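Local atomic coordinates of SPOU RRNA methylase (Sulfolobus acidocaldarius, PDB entry 4CNG), a protein that transfers a methyl group from S-adenosyl-L-methionine to the 2'-oxygen of the cytidine at position 32 of tRNA, working as a homodimer. Residues Leu93-Ser98 with Val126-Gly131; Val28-Ala33 with Phe51-Pro56. The protein carries 1 engineered substitution. One frame throughout, in Å; residues are numbered along the deposited sequence. Where two conformers were deposited one is given.

Contact 1. Residues Leu93-Ser98 with Val126-Gly131; sequences LKIATS and VAFIFG. With SAH (S-adenosyl-L-homocysteine), chain C; SAH (S-adenosyl-L-homocysteine), chain D.
V126 starts the pairing on the face it shares with L93, I95 and F128: its CG1 lies 3.9 Å from I95 CD1, and its CG2 rests against L93 CB. One residue on, A127 gives its N to L93 O and receives I95 N at its own carbonyl, a 2.8 Å bond from I95 N to A127 O that is almost straight at 175°. This is the alternating ladder of two parallel strands. F128 and I95 point the same way, with I95 CB over one face of the ring. The extended I95 chain (chi2 -176°) carries CD1 on to F128 CZ at 3.9 Å. I129 donates from N to I95 O at 2.8 Å, while its side chain points to the opposite face, with K94 and A127, and sets CD1 on K94 CB. Its carbonyl meets a side chain: T97 OG1 donates to I129 O at 2.7 Å, slightly tilted from the carbonyl plane. With chi1 at 53°, T97 holds OG1 between its own N and carbonyl carbon, where it also accepts a hydrogen bond from O2' of an S-adenosyl-L-homocysteine at 2.6 Å. The T97 methyl CG2 lies over a face of the F130 ring, 4.2 Å from its centroid, a CH-pi contact. G131 N then bonds the same ribose O2' at 3.1 Å, so two protein groups hold that hydroxyl. A valine in place of T97 would probably leave I129 O without its hydroxyl donor and the ribose O2' without its acceptor. The pair lies deep in the parallel sheet of this SPOUT methyltransferase: strand 147-149 flanks 93-97, strand 22-28 flanks 125-130, and helix 162-175 packs on F128 and F130 through V169, L173, L162 and V166.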
# COMPACT_ATOMS: atom_id res chain seq x y z
N LEU A 93 -22.50 -6.39 4.41
CA LEU A 93 -22.15 -4.98 4.39
C LEU A 93 -21.25 -4.72 3.20
O LEU A 93 -20.39 -5.55 2.89
CB LEU A 93 -21.41 -4.63 5.67
CG LEU A 93 -21.35 -3.18 6.13
CD1 LEU A 93 -22.73 -2.65 6.51
CD2 LEU A 93 -20.38 -3.10 7.29
N LYS A 94 -21.47 -3.58 2.56
CA LYS A 94 -20.68 -3.13 1.41
C LYS A 94 -19.96 -1.83 1.76
O LYS A 94 -20.62 -0.84 2.03
CB LYS A 94 -21.60 -2.93 0.20
CG LYS A 94 -22.29 -4.20 -0.28
CD LYS A 94 -23.68 -3.93 -0.87
CE LYS A 94 -24.45 -5.22 -1.11
NZ LYS A 94 -25.90 -4.98 -0.94
N ILE A 95 -18.63 -1.87 1.78
CA ILE A 95 -17.84 -0.71 2.11
C ILE A 95 -17.08 -0.29 0.85
O ILE A 95 -16.14 -0.94 0.42
CB ILE A 95 -16.88 -0.96 3.29
CG1 ILE A 95 -17.72 -1.37 4.51
CG2 ILE A 95 -16.03 0.27 3.54
CD1 ILE A 95 -16.92 -1.57 5.78
N ALA A 96 -17.53 0.78 0.23
CA ALA A 96 -16.84 1.41 -0.89
C ALA A 96 -15.69 2.27 -0.35
O ALA A 96 -15.62 2.54 0.86
CB ALA A 96 -17.83 2.27 -1.71
N THR A 97 -14.81 2.70 -1.24
CA THR A 97 -13.63 3.53 -0.89
C THR A 97 -13.58 4.69 -1.87
O THR A 97 -13.94 4.58 -3.04
CB THR A 97 -12.34 2.67 -0.97
OG1 THR A 97 -12.27 2.04 -2.25
CG2 THR A 97 -12.31 1.65 0.13
N SER A 98 -13.06 5.82 -1.37
CA SER A 98 -12.82 6.99 -2.21
C SER A 98 -11.73 7.85 -1.56
O SER A 98 -11.72 8.02 -0.33
CB SER A 98 -14.09 7.83 -2.38
OG SER A 98 -13.81 9.10 -2.99
N VAL A 126 -18.21 -9.00 4.74
CA VAL A 126 -18.12 -7.64 4.26
C VAL A 126 -17.36 -7.59 2.94
O VAL A 126 -16.27 -8.17 2.82
CB VAL A 126 -17.40 -6.76 5.29
CG1 VAL A 126 -17.38 -5.33 4.83
CG2 VAL A 126 -18.09 -6.88 6.64
N ALA A 127 -17.92 -6.85 1.98
CA ALA A 127 -17.22 -6.53 0.74
C ALA A 127 -16.56 -5.17 0.87
O ALA A 127 -17.20 -4.19 1.22
CB ALA A 127 -18.20 -6.53 -0.42
N PHE A 128 -15.26 -5.14 0.56
CA PHE A 128 -14.48 -3.91 0.44
C PHE A 128 -14.27 -3.65 -1.03
O PHE A 128 -13.67 -4.47 -1.71
CB PHE A 128 -13.14 -4.00 1.18
CG PHE A 128 -13.24 -3.85 2.67
CD1 PHE A 128 -13.64 -4.90 3.48
CD2 PHE A 128 -13.11 -2.61 3.25
CE1 PHE A 128 -13.78 -4.71 4.86
CE2 PHE A 128 -13.19 -2.43 4.62
CZ PHE A 128 -13.56 -3.48 5.40
N ILE A 129 -14.74 -2.49 -1.50
CA ILE A 129 -14.90 -2.22 -2.92
C ILE A 129 -13.98 -1.06 -3.29
O ILE A 129 -14.04 0.01 -2.67
CB ILE A 129 -16.37 -1.86 -3.27
CG1 ILE A 129 -17.31 -2.93 -2.81
CG2 ILE A 129 -16.52 -1.52 -4.72
CD1 ILE A 129 -18.70 -2.43 -2.45
N PHE A 130 -13.13 -1.28 -4.31
CA PHE A 130 -12.17 -0.31 -4.80
C PHE A 130 -12.44 -0.04 -6.26
O PHE A 130 -12.84 -0.94 -7.01
CB PHE A 130 -10.73 -0.86 -4.61
CG PHE A 130 -10.33 -1.06 -3.17
CD1 PHE A 130 -10.71 -2.16 -2.47
CD2 PHE A 130 -9.56 -0.11 -2.54
CE1 PHE A 130 -10.39 -2.30 -1.13
CE2 PHE A 130 -9.18 -0.28 -1.21
CZ PHE A 130 -9.60 -1.37 -0.51
N GLY A 131 -12.22 1.19 -6.64
CA GLY A 131 -12.51 1.66 -7.98
C GLY A 131 -11.34 1.73 -8.93
O GLY A 131 -10.25 1.22 -8.71
N SAH C . -9.27 10.15 -10.13
CA SAH C . -9.88 8.97 -9.46
CB SAH C . -8.81 8.33 -8.59
CG SAH C . -9.10 6.86 -8.25
SD SAH C . -7.80 6.14 -7.25
C SAH C . -11.07 9.44 -8.68
O SAH C . -11.31 10.65 -8.55
OXT SAH C . -11.92 8.67 -8.28
C5' SAH C . -8.25 4.42 -7.46
C4' SAH C . -8.95 3.77 -6.27
O4' SAH C . -8.04 3.73 -5.16
C3' SAH C . -10.14 4.48 -5.74
O3' SAH C . -11.29 4.20 -6.57
C2' SAH C . -10.26 3.96 -4.34
O2' SAH C . -10.81 2.65 -4.35
C1' SAH C . -8.78 3.87 -3.93
N9 SAH C . -8.27 5.09 -3.24
C8 SAH C . -7.20 5.86 -3.62
N7 SAH C . -6.90 6.74 -2.63
C5 SAH C . -7.77 6.49 -1.62
C6 SAH C . -7.92 6.99 -0.31
N6 SAH C . -7.15 7.98 0.18
N1 SAH C . -8.87 6.48 0.45
C2 SAH C . -9.63 5.48 -0.03
N3 SAH C . -9.55 4.92 -1.22
C4 SAH C . -8.60 5.40 -1.99
N SAH D . -15.26 8.81 -8.91
CA SAH D . -15.23 9.50 -7.58
CB SAH D . -16.65 9.60 -7.03
CG SAH D . -17.65 10.33 -7.88
SD SAH D . -19.14 10.38 -6.95
C SAH D . -14.47 8.71 -6.58
O SAH D . -14.52 7.48 -6.71
OXT SAH D . -13.95 9.27 -5.61
C5' SAH D . -18.62 11.34 -5.59
C4' SAH D . -19.71 12.33 -5.22
O4' SAH D . -19.42 12.95 -3.98
C3' SAH D . -19.85 13.46 -6.23
O3' SAH D . -20.89 13.19 -7.17
C2' SAH D . -20.15 14.70 -5.41
O2' SAH D . -21.46 15.24 -5.66
C1' SAH D . -20.05 14.23 -3.96
N9 SAH D . -19.19 15.09 -3.15
C8 SAH D . -19.40 15.35 -1.86
N7 SAH D . -18.34 16.01 -1.33
C5 SAH D . -17.41 16.10 -2.30
C6 SAH D . -16.06 16.69 -2.39
N6 SAH D . -15.51 17.29 -1.31
N1 SAH D . -15.42 16.59 -3.58
C2 SAH D . -15.97 15.97 -4.65
N3 SAH D . -17.20 15.40 -4.63
C4 SAH D . -17.93 15.42 -3.49

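Contact 2. Residues Val28-Ala33 with Phe51-Pro56; sequences VEPEGA and FYVVNP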
# COMPACT_ATOMS: atom_id res chain seq x y z
N VAL A 28 -13.10 -3.03 -9.03
CA VAL A 28 -13.99 -2.66 -10.14
C VAL A 28 -13.19 -2.17 -11.34
O VAL A 28 -12.52 -1.14 -11.30
CB VAL A 28 -15.00 -1.61 -9.71
CG1 VAL A 28 -15.95 -1.24 -10.85
CG2 VAL A 28 -15.79 -2.09 -8.51
N GLU A 29 -13.26 -2.94 -12.43
CA GLU A 29 -12.67 -2.59 -13.72
C GLU A 29 -11.21 -2.14 -13.64
O GLU A 29 -10.85 -1.10 -14.18
CB GLU A 29 -13.56 -1.59 -14.46
CG GLU A 29 -14.92 -2.19 -14.82
CD GLU A 29 -15.81 -1.32 -15.69
OE1 GLU A 29 -15.62 -0.09 -15.72
OE2 GLU A 29 -16.73 -1.87 -16.34
N PRO A 30 -10.37 -2.95 -13.02
CA PRO A 30 -8.95 -2.54 -12.96
C PRO A 30 -8.36 -2.45 -14.33
O PRO A 30 -8.57 -3.32 -15.19
CB PRO A 30 -8.30 -3.61 -12.13
CG PRO A 30 -9.19 -4.81 -12.36
CD PRO A 30 -10.60 -4.25 -12.42
N GLU A 31 -7.51 -1.45 -14.49
CA GLU A 31 -6.91 -1.10 -15.77
C GLU A 31 -5.44 -1.58 -15.87
O GLU A 31 -4.98 -1.92 -16.95
CB GLU A 31 -7.01 0.42 -15.94
CG GLU A 31 -8.46 0.92 -15.97
CD GLU A 31 -8.72 2.39 -15.63
OE1 GLU A 31 -7.81 3.12 -15.22
OE2 GLU A 31 -9.88 2.84 -15.83
N GLY A 32 -4.70 -1.45 -14.78
CA GLY A 32 -3.27 -1.76 -14.79
C GLY A 32 -2.97 -3.20 -14.43
O GLY A 32 -3.37 -3.67 -13.37
N ALA A 33 -2.20 -3.90 -15.26
CA ALA A 33 -1.79 -5.27 -14.93
C ALA A 33 -0.92 -5.34 -13.69
O ALA A 33 -1.02 -6.27 -12.92
CB ALA A 33 -1.09 -5.92 -16.11
N PHE A 51 -12.16 -12.97 -3.52
CA PHE A 51 -11.52 -11.98 -4.36
C PHE A 51 -12.28 -11.96 -5.69
O PHE A 51 -12.19 -12.90 -6.46
CB PHE A 51 -10.03 -12.37 -4.55
CG PHE A 51 -9.25 -11.51 -5.50
CD1 PHE A 51 -9.46 -10.16 -5.63
CD2 PHE A 51 -8.21 -12.08 -6.19
CE1 PHE A 51 -8.67 -9.40 -6.46
CE2 PHE A 51 -7.40 -11.33 -7.03
CZ PHE A 51 -7.65 -9.99 -7.19
N TYR A 52 -12.97 -10.84 -5.91
CA TYR A 52 -13.77 -10.62 -7.12
C TYR A 52 -13.23 -9.44 -7.89
O TYR A 52 -12.90 -8.41 -7.32
CB TYR A 52 -15.25 -10.32 -6.74
CG TYR A 52 -16.08 -11.51 -6.43
CD1 TYR A 52 -15.86 -12.29 -5.33
CD2 TYR A 52 -17.18 -11.80 -7.20
CE1 TYR A 52 -16.64 -13.37 -5.02
CE2 TYR A 52 -18.00 -12.88 -6.91
CZ TYR A 52 -17.75 -13.63 -5.78
OH TYR A 52 -18.55 -14.72 -5.47
N VAL A 53 -13.24 -9.57 -9.21
CA VAL A 53 -12.84 -8.52 -10.09
C VAL A 53 -13.95 -8.34 -11.13
O VAL A 53 -14.36 -9.31 -11.77
CB VAL A 53 -11.48 -8.84 -10.73
CG1 VAL A 53 -11.08 -7.75 -11.69
CG2 VAL A 53 -10.41 -8.91 -9.66
N VAL A 54 -14.46 -7.13 -11.23
CA VAL A 54 -15.55 -6.80 -12.13
C VAL A 54 -14.95 -6.32 -13.45
O VAL A 54 -14.22 -5.34 -13.50
CB VAL A 54 -16.41 -5.71 -11.52
CG1 VAL A 54 -17.54 -5.37 -12.47
CG2 VAL A 54 -16.97 -6.09 -10.16
N ASN A 55 -15.29 -7.01 -14.55
CA ASN A 55 -14.96 -6.58 -15.91
C ASN A 55 -13.51 -6.03 -16.01
O ASN A 55 -13.30 -4.89 -16.36
CB ASN A 55 -15.97 -5.53 -16.39
CG ASN A 55 -15.78 -5.17 -17.83
OD1 ASN A 55 -15.32 -6.00 -18.63
ND2 ASN A 55 -16.08 -3.92 -18.18
N PRO A 56 -12.51 -6.86 -15.72
CA PRO A 56 -11.13 -6.38 -15.74
C PRO A 56 -10.73 -5.92 -17.13
O PRO A 56 -11.02 -6.59 -18.12
CB PRO A 56 -10.34 -7.60 -15.28
CG PRO A 56 -11.18 -8.78 -15.63
CD PRO A 56 -12.58 -8.29 -15.38
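E29 and N55 face each other just past the ends of two neighbouring parallel strands, 22-28 and 50-54, which helix 33-45 joins in a beta-alpha-beta crossover. Both residues take a left-handed backbone conformation and both precede a proline, so the two chains turn out of the sheet in much the same way. Backbone bonding is slight: V28 and V54 form the bridge, and E29 N donates to V54 O at 2.8 Å, in the carbonyl plane but bent to 139° at the hydrogen. E29 CA adds a CA-H...O contact to N55 O at 3.6 Å.

Apolar packing follows the prolines. P30 and P56 lie alongside each other, pointing the same way, with P30 CG 4.2 Å from P56 CB. P30 CG and CD also approach CG1 of V53, a contact that is less certain because V53 has two modelled conformers. V28 and V54 share a face, where their CG2 methyls come loosely together.

Charge and polarity take up the rest. Both carboxylate oxygens of E29 are engaged: OE1 makes a salt bridge to R132, while OE2 accepts from N55. Nearby, G32 stands at the N-cap of helix 33-45, and E133 accepts the backbone N-H groups of both E31 and G32. On the N55 side, CG is anti to the backbone N (chi1 -173°), which swings the amide across to the glutamate. Carboxylate and amide planes stand 67° apart, and N55 ND2 donates to E29 OE2 at 2.8 Å from above the carboxylate plane, the oxygen lying close to the plane of the amide.

In the fold
Both contacts belong to one parallel sheet, with strands ordered 50-54, 22-28, 125-130, 93-97, and their centres are 14 Å apart. They meet at V28: its N lies 2.9 Å from F130 O, a probable hydrogen bond, and its CG2 packs on I129 CG2 at 3.9 Å. Contact 1 ends at the cofactor, where I151, P158 and L160 complete the grip on the bound S-adenosyl-L-homocysteine and S98 OG bonds OXT of a second such molecule at 2.6 Å. Contact 2 does not reach the ligand, the V28 side chain being about 8 Å from it, though it comes within about 4 Å of G131 in the pocket wall.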